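Local coordinates for lysosome-associated membrane glycoprotein 1 (Mus musculus, PDB 5GV0), which is a lysosomal membrane glycoprotein whose membrane-proximal luminal domain probably contributes to the way the protein assembles at the lysosomal membrane, at residues Q24-Y29 and M132-V137; L57-V62 and E70-M75; S79-L84 and Q112-N117; Q85-N90 and H106-L111. All coordinates share one frame; numbering follows the deposited sequence.

Contact 1 belongs to one of the two beta sheets of this luminal domain, contacts 2, 3 and 4 to the other. Along the chain contact 1 encloses the rest; contact 2, a hairpin, closes before contact 3 opens, and contact 4 falls within contact 3. Strand 81-92 serves contacts 3 and 4 in turn and is paired beside strand 67-76 of contact 2. Centres of contacts 2 and 4 are 8 Å apart, those of contacts 1 and 3 about 25 Å. Leucines and valines join the sheets: Leu-135 meets Leu-71 and Val-87, and Leu-25 and Leu-133 meet Leu-89. Sugars touch contacts 2, 3 and 4, while the leucines and valines named lie between the sheets.

Contact 1: residues Q24-Y29 and M132-V137; sequences QLNITY and MLSLNV
Asn-136 ND2 donates to Gln-24 OE1 at 3.1 Å in a nearly straight bond (171° at the hydrogen), with OE1 in the Asn-136 amide plane and the bond on an OE1 lone pair, although the two amides are turned 66° apart. Asn-26 CB packs beside the same ND2 at 3.7 Å, and the amide of Asn-26 is likewise steeply inclined to that of Asn-136. On the other branch, Asn-136 OD1 receives Ser-134 OG from a tilted position and also bonds His-126, while Gln-24 NE2 reaches Asn-42. Asn-136 CB rests 3.5 Å from Gln-24 O. These polar groups share one face of an antiparallel pair formed by strands 14-30 and 133-138. Its backbone bonds alternate in the regular way, the shortest being Asn-136 N to Gln-24 O at 2.7 Å, and they run on to Thr-28 N and Met-132 O. The opposite face is apolar and looks into the core between the two sheets of the LAMP beta-prism: Leu-25 CD2 meets Leu-135 CD1 at 3.9 Å, and Leu-133 CD1 lies 4.2 Å from Ile-27 CB. Leu-69, Leu-71, Val-87 and Leu-89 of the second sheet cover these leucines. At the far end the bent chain of Met-132 folds over Thr-28, with SD 3.9 Å from Thr-28 CB. A water connects Asn-26 OD1, Thr-28 OG1 and Met-132 O across the polar face, 2.9 Å from Asn-26 OD1; Thr-28 OG1 also bonds Thr-38 of strand 36-42.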
# COMPACT_ATOMS: atom_id res chain seq x y z
N GLN A 24 -4.57 -6.43 1.92
CA GLN A 24 -5.50 -7.29 1.21
C GLN A 24 -6.17 -6.50 0.10
O GLN A 24 -6.64 -5.39 0.32
CB GLN A 24 -6.53 -7.83 2.19
CG GLN A 24 -7.69 -8.59 1.59
CD GLN A 24 -8.66 -9.00 2.67
OE1 GLN A 24 -9.58 -8.25 3.00
NE2 GLN A 24 -8.44 -10.17 3.25
N LEU A 25 -6.21 -7.07 -1.10
CA LEU A 25 -6.95 -6.47 -2.20
C LEU A 25 -8.36 -7.04 -2.23
O LEU A 25 -8.54 -8.25 -2.21
CB LEU A 25 -6.25 -6.72 -3.53
CG LEU A 25 -4.81 -6.22 -3.63
CD1 LEU A 25 -4.13 -6.89 -4.80
CD2 LEU A 25 -4.80 -4.71 -3.78
N ASN A 26 -9.35 -6.16 -2.26
CA ASN A 26 -10.74 -6.58 -2.39
C ASN A 26 -11.22 -6.15 -3.77
O ASN A 26 -11.35 -4.95 -4.04
CB ASN A 26 -11.59 -5.97 -1.27
CG ASN A 26 -13.05 -6.40 -1.31
OD1 ASN A 26 -13.66 -6.49 -2.38
ND2 ASN A 26 -13.62 -6.66 -0.14
N ILE A 27 -11.44 -7.12 -4.65
CA ILE A 27 -11.75 -6.80 -6.04
C ILE A 27 -13.07 -7.41 -6.49
O ILE A 27 -13.34 -8.61 -6.29
CB ILE A 27 -10.61 -7.23 -6.99
CG1 ILE A 27 -10.94 -6.80 -8.42
CG2 ILE A 27 -10.33 -8.73 -6.90
CD1 ILE A 27 -9.72 -6.66 -9.30
N THR A 28 -13.91 -6.57 -7.08
CA THR A 28 -15.17 -7.00 -7.67
C THR A 28 -15.01 -6.99 -9.18
O THR A 28 -14.57 -5.99 -9.74
CB THR A 28 -16.32 -6.09 -7.24
OG1 THR A 28 -16.45 -6.13 -5.81
CG2 THR A 28 -17.63 -6.53 -7.87
N TYR A 29 -15.34 -8.09 -9.84
CA TYR A 29 -15.16 -8.16 -11.28
C TYR A 29 -16.15 -9.10 -11.97
O TYR A 29 -16.82 -9.91 -11.32
CB TYR A 29 -13.73 -8.58 -11.61
CG TYR A 29 -13.35 -10.00 -11.23
CD1 TYR A 29 -12.94 -10.31 -9.94
CD2 TYR A 29 -13.35 -11.02 -12.18
CE1 TYR A 29 -12.57 -11.60 -9.59
CE2 TYR A 29 -12.99 -12.31 -11.84
CZ TYR A 29 -12.60 -12.59 -10.55
OH TYR A 29 -12.23 -13.87 -10.20
N MET A 132 -14.56 -0.70 -8.07
CA MET A 132 -14.41 -2.15 -8.05
C MET A 132 -13.25 -2.64 -7.20
O MET A 132 -13.08 -3.84 -7.03
CB MET A 132 -14.24 -2.66 -9.48
CG MET A 132 -15.44 -2.37 -10.38
SD MET A 132 -16.91 -3.26 -9.82
CE MET A 132 -17.98 -1.89 -9.38
N LEU A 133 -12.44 -1.74 -6.66
CA LEU A 133 -11.24 -2.17 -5.93
C LEU A 133 -11.00 -1.36 -4.66
O LEU A 133 -10.93 -0.13 -4.71
CB LEU A 133 -10.01 -2.06 -6.82
CG LEU A 133 -8.66 -2.32 -6.14
CD1 LEU A 133 -8.51 -3.80 -5.77
CD2 LEU A 133 -7.52 -1.88 -7.04
N SER A 134 -10.86 -2.04 -3.53
CA SER A 134 -10.35 -1.37 -2.34
C SER A 134 -9.07 -2.04 -1.89
O SER A 134 -8.86 -3.24 -2.09
CB SER A 134 -11.39 -1.36 -1.22
OG SER A 134 -11.73 -2.67 -0.81
N LEU A 135 -8.19 -1.24 -1.30
CA LEU A 135 -7.00 -1.75 -0.64
C LEU A 135 -7.29 -1.78 0.85
O LEU A 135 -7.43 -0.72 1.47
CB LEU A 135 -5.78 -0.88 -0.94
CG LEU A 135 -4.51 -1.23 -0.17
CD1 LEU A 135 -3.97 -2.60 -0.58
CD2 LEU A 135 -3.45 -0.15 -0.36
N ASN A 136 -7.40 -2.98 1.40
CA ASN A 136 -7.68 -3.14 2.82
C ASN A 136 -6.39 -3.20 3.59
O ASN A 136 -5.59 -4.12 3.45
CB ASN A 136 -8.54 -4.38 3.04
CG ASN A 136 -9.89 -4.27 2.35
OD1 ASN A 136 -10.30 -3.17 1.95
ND2 ASN A 136 -10.58 -5.39 2.20
N VAL A 137 -6.16 -2.14 4.37
CA VAL A 137 -5.00 -2.03 5.23
C VAL A 137 -5.44 -2.56 6.58
O VAL A 137 -6.05 -1.84 7.38
CB VAL A 137 -4.50 -0.58 5.34
CG1 VAL A 137 -3.24 -0.53 6.18
CG2 VAL A 137 -4.23 -0.01 3.96
O HOH W 1 -14.48 -4.61 -4.40

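Contact 2: residues L57-V62 and E70-M75; sequences LVTLKV and ELQFGM. With NAG (2-acetamido-2-deoxy-beta-D-glucopyranose), chain E; SO4 (sulfate ion), chain C.
In the Glu-70 carboxylate, which lies beside Thr-59, OE1 is gripped twice: by Gln-72 NE2 at 2.9 Å, from above the carboxylate plane, and by a salt bridge from Arg-88. OE2 accepts a hydrogen bond from a water that also bonds Thr-59 OG1, the water lying 2.7 Å from Glu-70 OE2; Thr-59 OG1 has Ser-52 as a further partner. With CG anti to its backbone N (chi1 -176°), Glu-70 passes that atom 3.6 Å from Leu-60 O. Lys-61 brings CE to 3.7 Å of Glu-70 OE2, but NZ stays beyond salt-bridge range, making instead a weak bond with O7 of the Asn-90-linked sugar. That sugar's methyl C8 rests on Glu-70 CB. On the same face Leu-57 CD1 packs on Gln-72 CB at 3.8 Å. Two pairs of antiparallel bonds join the backbones, at Val-58/Phe-73 and Leu-60/Leu-71, whose side chains point to the apolar face. The Phe-73 ring has Val-58 O at its edge, near its plane. This beta hairpin lies between strands 48-52 and 81-92; on its apolar face Val-58 and Leu-60 pack on strand 14-30, Leu-60 also on 5-11, and Leu-71 on Leu-84, Val-87 and Leu-135.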
# COMPACT_ATOMS: atom_id res chain seq x y z
N LEU A 57 8.56 11.43 -4.29
CA LEU A 57 7.89 10.16 -4.52
C LEU A 57 8.68 8.99 -3.97
O LEU A 57 9.86 8.82 -4.30
CB LEU A 57 7.65 9.95 -6.01
CG LEU A 57 7.13 8.58 -6.44
CD1 LEU A 57 5.69 8.39 -5.98
CD2 LEU A 57 7.24 8.40 -7.95
N VAL A 58 8.02 8.18 -3.16
CA VAL A 58 8.60 6.94 -2.64
C VAL A 58 7.68 5.80 -3.04
O VAL A 58 6.46 5.91 -2.88
CB VAL A 58 8.76 6.99 -1.10
CG1 VAL A 58 9.00 5.61 -0.52
CG2 VAL A 58 9.90 7.93 -0.73
N THR A 59 8.22 4.71 -3.56
CA THR A 59 7.36 3.61 -3.99
C THR A 59 7.72 2.29 -3.34
O THR A 59 8.87 2.06 -2.95
CB THR A 59 7.40 3.40 -5.52
OG1 THR A 59 8.69 2.89 -5.90
CG2 THR A 59 7.11 4.69 -6.27
N LEU A 60 6.71 1.44 -3.24
CA LEU A 60 6.88 0.05 -2.81
C LEU A 60 6.07 -0.83 -3.74
O LEU A 60 4.87 -0.62 -3.91
CB LEU A 60 6.41 -0.13 -1.37
CG LEU A 60 6.48 -1.56 -0.83
CD1 LEU A 60 7.92 -2.01 -0.63
CD2 LEU A 60 5.69 -1.68 0.46
N LYS A 61 6.72 -1.82 -4.36
CA LYS A 61 6.04 -2.75 -5.25
C LYS A 61 6.11 -4.16 -4.70
O LYS A 61 7.18 -4.66 -4.37
CB LYS A 61 6.63 -2.70 -6.65
CG LYS A 61 5.88 -3.55 -7.66
CD LYS A 61 6.54 -3.53 -9.02
CE LYS A 61 6.46 -2.17 -9.69
NZ LYS A 61 6.92 -2.25 -11.10
N VAL A 62 4.95 -4.79 -4.58
CA VAL A 62 4.85 -6.16 -4.10
C VAL A 62 4.19 -7.00 -5.19
O VAL A 62 3.09 -6.69 -5.66
CB VAL A 62 4.08 -6.24 -2.76
CG1 VAL A 62 4.80 -5.43 -1.70
CG2 VAL A 62 2.66 -5.73 -2.90
N GLU A 70 1.63 -1.63 -6.60
CA GLU A 70 2.57 -0.58 -6.23
C GLU A 70 1.88 0.48 -5.40
O GLU A 70 0.82 1.00 -5.77
CB GLU A 70 3.23 0.07 -7.45
CG GLU A 70 4.30 1.10 -7.05
CD GLU A 70 5.04 1.66 -8.25
OE1 GLU A 70 4.43 2.44 -9.00
OE2 GLU A 70 6.23 1.31 -8.43
N LEU A 71 2.49 0.78 -4.27
CA LEU A 71 2.05 1.86 -3.40
C LEU A 71 2.95 3.05 -3.65
O LEU A 71 4.18 2.91 -3.71
CB LEU A 71 2.12 1.45 -1.93
CG LEU A 71 1.40 0.16 -1.56
CD1 LEU A 71 1.54 -0.09 -0.07
CD2 LEU A 71 -0.06 0.23 -1.98
N GLN A 72 2.36 4.22 -3.80
CA GLN A 72 3.12 5.44 -4.00
C GLN A 72 2.86 6.38 -2.84
O GLN A 72 1.72 6.65 -2.50
CB GLN A 72 2.75 6.10 -5.33
CG GLN A 72 2.91 5.16 -6.52
CD GLN A 72 3.05 5.89 -7.84
OE1 GLN A 72 2.72 7.07 -7.96
NE2 GLN A 72 3.57 5.19 -8.84
N PHE A 73 3.94 6.85 -2.23
CA PHE A 73 3.86 7.78 -1.12
C PHE A 73 4.33 9.15 -1.56
O PHE A 73 5.28 9.28 -2.34
CB PHE A 73 4.69 7.28 0.07
CG PHE A 73 4.18 6.02 0.67
CD1 PHE A 73 4.52 4.79 0.13
CD2 PHE A 73 3.33 6.06 1.77
CE1 PHE A 73 4.02 3.61 0.69
CE2 PHE A 73 2.83 4.89 2.32
CZ PHE A 73 3.18 3.67 1.78
N GLY A 74 3.65 10.18 -1.08
CA GLY A 74 4.01 11.54 -1.37
C GLY A 74 4.19 12.32 -0.10
O GLY A 74 3.88 11.86 1.00
N MET A 75 4.71 13.53 -0.24
CA MET A 75 4.78 14.41 0.90
C MET A 75 4.82 15.84 0.47
O MET A 75 5.22 16.17 -0.65
CB MET A 75 5.99 14.08 1.78
CG MET A 75 7.32 14.27 1.12
SD MET A 75 8.46 14.69 2.43
CE MET A 75 8.16 16.44 2.59
C1 NAG E . 1.87 -2.70 -15.10
C2 NAG E . 3.05 -2.14 -14.30
C3 NAG E . 3.70 -0.98 -15.06
C4 NAG E . 4.05 -1.40 -16.48
C5 NAG E . 2.82 -1.98 -17.17
C6 NAG E . 3.11 -2.52 -18.55
C7 NAG E . 3.07 -2.24 -11.85
C8 NAG E . 2.49 -1.68 -10.58
N2 NAG E . 2.62 -1.71 -12.99
O3 NAG E . 4.89 -0.59 -14.38
O4 NAG E . 4.51 -0.28 -17.22
O5 NAG E . 2.31 -3.08 -16.40
O6 NAG E . 3.90 -3.70 -18.49
O7 NAG E . 3.91 -3.14 -11.84
S SO4 C . 11.74 12.68 -6.81
O1 SO4 C . 12.92 13.21 -6.13
O2 SO4 C . 11.02 13.78 -7.45
O3 SO4 C . 12.14 11.72 -7.83
O4 SO4 C . 10.88 12.04 -5.82
O HOH W 2 8.17 0.41 -6.83

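Contact 3: residues S79-L84 and Q112-N117; sequences SSLFFL and QATVGN. With NAG (2-acetamido-2-deoxy-beta-D-glucopyranose), chain G.
Backbone hydrogen bonds zip Phe-82 to Ala-113 in both directions, Phe-82 N lying 2.9 Å from Ala-113 O. A third bond, Val-115 N to Ser-80 O, carries the pairing past the strand end; its donor stands well above the carbonyl plane. Between them Leu-81 faces Thr-114 as a non-hydrogen-bonded pair.

Aromatic contacts centre on Phe-82. Its CG sits between the backbone N and the carbonyl carbon (chi1 67°); Ala-113 O lies over one face of the ring, while Asn-117 O approaches the edge near the ring plane, 3.3 Å from CE2. Ala-113 CB touches CZ at 3.7 Å.

Apolar and mixed packing fills the rest. Val-115 CG2 presses on the Ser-80 carbonyl, 3.4 Å from its C. Gln-112 lies side by side with Phe-83, with OE1 3.7 Å from Phe-83 CD2 and amide and ring planes 73° apart. Leu-81 CD1 lies against Gln-112 CD at 4.0 Å. The Phe-83 ring also has a cation-pi partner in Lys-109.

Thr-114 to Asn-117 form a type II beta turn, closed by Asn-117 N to Thr-114 O; Gly-116 takes the positive phi (98°) characteristic of its third position. Glu-156 bonds both Thr-114 OG1 and Asn-117 ND2. The contact is an antiparallel pairing of the short strand 112-114, with the turn after it, on the start of strand 81-92.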
# COMPACT_ATOMS: atom_id res chain seq x y z
N SER A 79 4.21 21.24 4.65
CA SER A 79 3.52 20.75 5.83
C SER A 79 4.33 19.70 6.60
O SER A 79 4.02 19.40 7.74
CB SER A 79 2.14 20.19 5.46
OG SER A 79 2.24 19.10 4.55
N SER A 80 5.36 19.16 5.96
CA SER A 80 6.12 18.05 6.52
C SER A 80 5.18 16.91 6.93
O SER A 80 5.24 16.42 8.06
CB SER A 80 6.97 18.48 7.72
OG SER A 80 8.02 19.36 7.33
N LEU A 81 4.30 16.53 6.01
CA LEU A 81 3.44 15.36 6.18
C LEU A 81 3.70 14.42 5.03
O LEU A 81 3.89 14.88 3.90
CB LEU A 81 1.97 15.74 6.20
CG LEU A 81 1.44 16.60 7.34
CD1 LEU A 81 0.03 17.06 7.03
CD2 LEU A 81 1.47 15.83 8.65
N PHE A 82 3.71 13.12 5.31
CA PHE A 82 3.74 12.13 4.23
C PHE A 82 2.44 11.33 4.25
O PHE A 82 1.72 11.32 5.25
CB PHE A 82 4.95 11.19 4.34
CG PHE A 82 4.92 10.27 5.53
CD1 PHE A 82 4.26 9.04 5.48
CD2 PHE A 82 5.58 10.62 6.70
CE1 PHE A 82 4.24 8.20 6.59
CE2 PHE A 82 5.56 9.77 7.81
CZ PHE A 82 4.90 8.57 7.75
N PHE A 83 2.16 10.65 3.14
CA PHE A 83 0.91 9.93 2.99
C PHE A 83 0.98 9.01 1.79
O PHE A 83 1.77 9.23 0.87
CB PHE A 83 -0.28 10.90 2.85
CG PHE A 83 -0.05 12.01 1.87
CD1 PHE A 83 -0.37 11.85 0.53
CD2 PHE A 83 0.49 13.22 2.28
CE1 PHE A 83 -0.16 12.86 -0.38
CE2 PHE A 83 0.71 14.24 1.37
CZ PHE A 83 0.38 14.06 0.04
N LEU A 84 0.15 7.98 1.82
CA LEU A 84 -0.11 7.17 0.64
C LEU A 84 -0.90 8.02 -0.34
O LEU A 84 -2.00 8.49 -0.00
CB LEU A 84 -0.89 5.91 1.01
CG LEU A 84 -1.27 5.00 -0.16
CD1 LEU A 84 -0.03 4.27 -0.69
CD2 LEU A 84 -2.34 4.01 0.25
N GLN A 112 -1.56 8.97 6.66
CA GLN A 112 -0.87 10.25 6.77
C GLN A 112 -0.25 10.45 8.15
O GLN A 112 -0.90 10.24 9.17
CB GLN A 112 -1.83 11.39 6.46
CG GLN A 112 -1.17 12.77 6.49
CD GLN A 112 -2.07 13.87 5.96
OE1 GLN A 112 -1.93 14.30 4.82
NE2 GLN A 112 -3.00 14.33 6.80
N ALA A 113 1.00 10.89 8.16
CA ALA A 113 1.68 11.21 9.40
C ALA A 113 2.75 12.27 9.19
O ALA A 113 3.18 12.53 8.06
CB ALA A 113 2.31 9.95 10.01
N THR A 114 3.16 12.87 10.29
CA THR A 114 4.25 13.83 10.31
C THR A 114 5.56 13.21 9.84
O THR A 114 5.94 12.13 10.29
CB THR A 114 4.43 14.38 11.72
OG1 THR A 114 3.18 14.89 12.20
CG2 THR A 114 5.50 15.47 11.74
N VAL A 115 6.26 13.91 8.95
CA VAL A 115 7.57 13.47 8.51
C VAL A 115 8.51 13.31 9.71
O VAL A 115 8.64 14.23 10.53
CB VAL A 115 8.16 14.46 7.48
CG1 VAL A 115 9.60 14.14 7.20
CG2 VAL A 115 7.34 14.42 6.20
N GLY A 116 9.13 12.14 9.83
CA GLY A 116 9.97 11.84 10.97
C GLY A 116 9.28 11.04 12.06
O GLY A 116 9.93 10.51 12.97
N ASN A 117 7.96 10.96 11.98
CA ASN A 117 7.17 10.09 12.83
C ASN A 117 6.68 8.92 11.99
O ASN A 117 6.80 8.94 10.77
CB ASN A 117 5.97 10.83 13.43
CG ASN A 117 6.36 11.74 14.57
OD1 ASN A 117 7.49 11.70 15.06
ND2 ASN A 117 5.42 12.56 15.02
C1 NAG G . 0.91 21.72 1.47
C2 NAG G . -0.56 21.83 1.09
C3 NAG G . -0.92 23.29 0.90
C4 NAG G . -0.60 24.07 2.17
C5 NAG G . 0.84 23.82 2.63
C6 NAG G . 1.09 24.36 4.02
C7 NAG G . -1.76 20.07 -0.11
C8 NAG G . -1.96 19.37 -1.42
N2 NAG G . -0.86 21.06 -0.10
O3 NAG G . -2.31 23.40 0.59
O4 NAG G . -0.79 25.46 1.95
O5 NAG G . 1.13 22.41 2.69
O6 NAG G . 0.23 23.75 4.96
O7 NAG G . -2.39 19.76 0.90

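Contact 4: residues Q85-N90 and H106-L111; sequences QGVRLN and HSLKAL. With NAG (2-acetamido-2-deoxy-beta-D-glucopyranose), chain E; NAG (2-acetamido-2-deoxy-beta-D-glucopyranose), chain D; SO4 (sulfate ion), chain B.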
# COMPACT_ATOMS: atom_id res chain seq x y z
N GLN A 85 -0.34 8.27 -1.52
CA GLN A 85 -1.01 9.12 -2.50
C GLN A 85 -1.48 8.34 -3.72
O GLN A 85 -2.31 8.82 -4.49
CB GLN A 85 -0.10 10.28 -2.92
CG GLN A 85 1.13 9.90 -3.70
CD GLN A 85 1.95 11.11 -4.09
OE1 GLN A 85 1.53 12.26 -3.90
NE2 GLN A 85 3.15 10.87 -4.62
N GLY A 86 -0.98 7.12 -3.90
CA GLY A 86 -1.34 6.39 -5.09
C GLY A 86 -1.27 4.88 -4.96
O GLY A 86 -0.48 4.36 -4.18
N VAL A 87 -2.10 4.20 -5.74
CA VAL A 87 -2.07 2.76 -5.86
C VAL A 87 -2.13 2.37 -7.33
O VAL A 87 -2.93 2.93 -8.09
CB VAL A 87 -3.25 2.10 -5.10
CG1 VAL A 87 -3.48 0.65 -5.57
CG2 VAL A 87 -3.02 2.17 -3.60
N ARG A 88 -1.27 1.45 -7.74
CA ARG A 88 -1.31 0.86 -9.07
C ARG A 88 -1.40 -0.65 -8.93
O ARG A 88 -0.62 -1.24 -8.19
CB ARG A 88 -0.07 1.21 -9.90
CG ARG A 88 0.18 2.68 -10.13
CD ARG A 88 1.10 2.89 -11.33
NE ARG A 88 2.50 2.57 -11.06
CZ ARG A 88 3.43 2.45 -12.01
NH1 ARG A 88 3.10 2.60 -13.28
NH2 ARG A 88 4.68 2.17 -11.68
N LEU A 89 -2.32 -1.27 -9.65
CA LEU A 89 -2.45 -2.72 -9.63
C LEU A 89 -2.48 -3.29 -11.04
O LEU A 89 -3.31 -2.88 -11.86
CB LEU A 89 -3.71 -3.13 -8.87
CG LEU A 89 -4.03 -4.62 -8.86
CD1 LEU A 89 -3.03 -5.40 -8.01
CD2 LEU A 89 -5.45 -4.86 -8.38
N ASN A 90 -1.57 -4.21 -11.33
CA ASN A 90 -1.67 -5.05 -12.52
C ASN A 90 -2.09 -6.43 -12.08
O ASN A 90 -1.54 -6.98 -11.13
CB ASN A 90 -0.33 -5.15 -13.26
CG ASN A 90 0.07 -3.87 -13.96
OD1 ASN A 90 -0.72 -2.94 -14.10
ND2 ASN A 90 1.32 -3.83 -14.41
N HIS A 106 -4.25 7.78 -8.37
CA HIS A 106 -3.13 8.56 -7.86
C HIS A 106 -3.61 9.83 -7.18
O HIS A 106 -2.88 10.82 -7.11
CB HIS A 106 -2.15 8.89 -8.99
CG HIS A 106 -1.54 7.67 -9.61
ND1 HIS A 106 -0.47 7.00 -9.05
CD2 HIS A 106 -1.87 6.99 -10.73
CE1 HIS A 106 -0.16 5.96 -9.81
NE2 HIS A 106 -0.99 5.93 -10.83
N SER A 107 -4.84 9.78 -6.68
CA SER A 107 -5.42 10.89 -5.95
C SER A 107 -5.87 10.45 -4.55
O SER A 107 -6.97 10.79 -4.09
CB SER A 107 -6.59 11.49 -6.73
OG SER A 107 -6.92 12.79 -6.26
N LEU A 108 -5.02 9.69 -3.88
CA LEU A 108 -5.32 9.19 -2.55
C LEU A 108 -4.68 10.06 -1.48
O LEU A 108 -3.73 10.79 -1.75
CB LEU A 108 -4.83 7.76 -2.37
CG LEU A 108 -5.26 6.77 -3.45
CD1 LEU A 108 -4.67 5.40 -3.15
CD2 LEU A 108 -6.77 6.66 -3.52
N LYS A 109 -5.20 9.97 -0.27
CA LYS A 109 -4.52 10.53 0.89
C LYS A 109 -4.87 9.71 2.11
O LYS A 109 -5.90 9.94 2.75
CB LYS A 109 -4.87 12.01 1.10
CG LYS A 109 -4.10 12.63 2.27
CD LYS A 109 -4.14 14.15 2.25
CE LYS A 109 -3.16 14.72 1.23
NZ LYS A 109 -3.11 16.21 1.29
N ALA A 110 -4.04 8.72 2.39
CA ALA A 110 -4.24 7.85 3.53
C ALA A 110 -2.91 7.61 4.21
O ALA A 110 -1.86 8.03 3.71
CB ALA A 110 -4.88 6.53 3.09
N LEU A 111 -2.96 6.95 5.37
CA LEU A 111 -1.76 6.61 6.13
C LEU A 111 -0.90 7.86 6.37
O LEU A 111 0.33 7.81 6.31
CB LEU A 111 -0.95 5.52 5.40
CG LEU A 111 -1.72 4.35 4.78
CD1 LEU A 111 -0.74 3.32 4.19
CD2 LEU A 111 -2.65 3.69 5.80
C1 NAG E . 1.87 -2.70 -15.10
C2 NAG E . 3.05 -2.14 -14.30
C3 NAG E . 3.70 -0.98 -15.06
C4 NAG E . 4.05 -1.40 -16.48
C5 NAG E . 2.82 -1.98 -17.17
C6 NAG E . 3.11 -2.52 -18.55
C7 NAG E . 3.07 -2.24 -11.85
C8 NAG E . 2.49 -1.68 -10.58
N2 NAG E . 2.62 -1.71 -12.99
O3 NAG E . 4.89 -0.59 -14.38
O4 NAG E . 4.51 -0.28 -17.22
O5 NAG E . 2.31 -3.08 -16.40
O6 NAG E . 3.90 -3.70 -18.49
O7 NAG E . 3.91 -3.14 -11.84
C1 NAG D . -9.66 8.01 -6.42
C2 NAG D . -11.05 8.17 -7.04
C3 NAG D . -11.64 9.51 -6.62
C4 NAG D . -11.64 9.64 -5.11
C5 NAG D . -10.24 9.38 -4.56
C6 NAG D . -10.19 9.37 -3.05
C7 NAG D . -11.57 7.05 -9.17
C8 NAG D . -11.46 7.13 -10.67
N2 NAG D . -11.01 8.06 -8.49
O3 NAG D . -12.96 9.63 -7.13
O4 NAG D . -12.02 10.97 -4.76
O5 NAG D . -9.78 8.09 -5.00
O6 NAG D . -11.18 8.51 -2.50
O7 NAG D . -12.13 6.11 -8.62
S SO4 B . 6.58 2.48 -15.10
O1 SO4 B . 7.19 2.54 -13.77
O2 SO4 B . 6.71 3.78 -15.75
O3 SO4 B . 7.25 1.46 -15.91
O4 SO4 B . 5.16 2.14 -14.97
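A loop packs here against the middle of a long strand: His-106 and Leu-108, just after strand 100-105, sit beside Gln-85 to Arg-88 of strand 81-92, where Gln-85 and Gly-86 together face Gln-72 in a classic beta bulge. One backbone bond joins the segments, Leu-108 N to Gln-85 O at 2.9 Å, its donor above the carbonyl plane. In return Gln-85 CA makes a CA-H...O contact with Leu-108 O at 3.3 Å.

The side chains of Leu-108 and Arg-88 carry the rest. Leu-108 CG lies beside its backbone N (chi1 -51°), 3.7 Å from Gln-85 O; CD1 meets Val-87 CG2 at 3.7 Å, whereas CD2 touches O5 of the sugar of chain D. Across Gly-86 the His-106 ring brings CE1 to 3.3 Å of Arg-88 CG, and Arg-88 CD lies at the ring edge near its plane. The ring and guanidinium planes are 50° apart.

The Arg-88 chain is bent at chi3; its guanidinium has the acetamido N2 of the sugar covalently bound to Asn-90 ND2 over the centre of one face. At its edge NH1 donates to sulfate O4 at 2.7 Å, NH2 to O1 at 3.3 Å. The sulfate probably comes from the crystallisation liquor. The guanidinium is shared between it and Glu-70, whose carboxylate would offset much of its charge; His-106 meets the aliphatic part of Arg-88 through carbon, and its own charge is not seen.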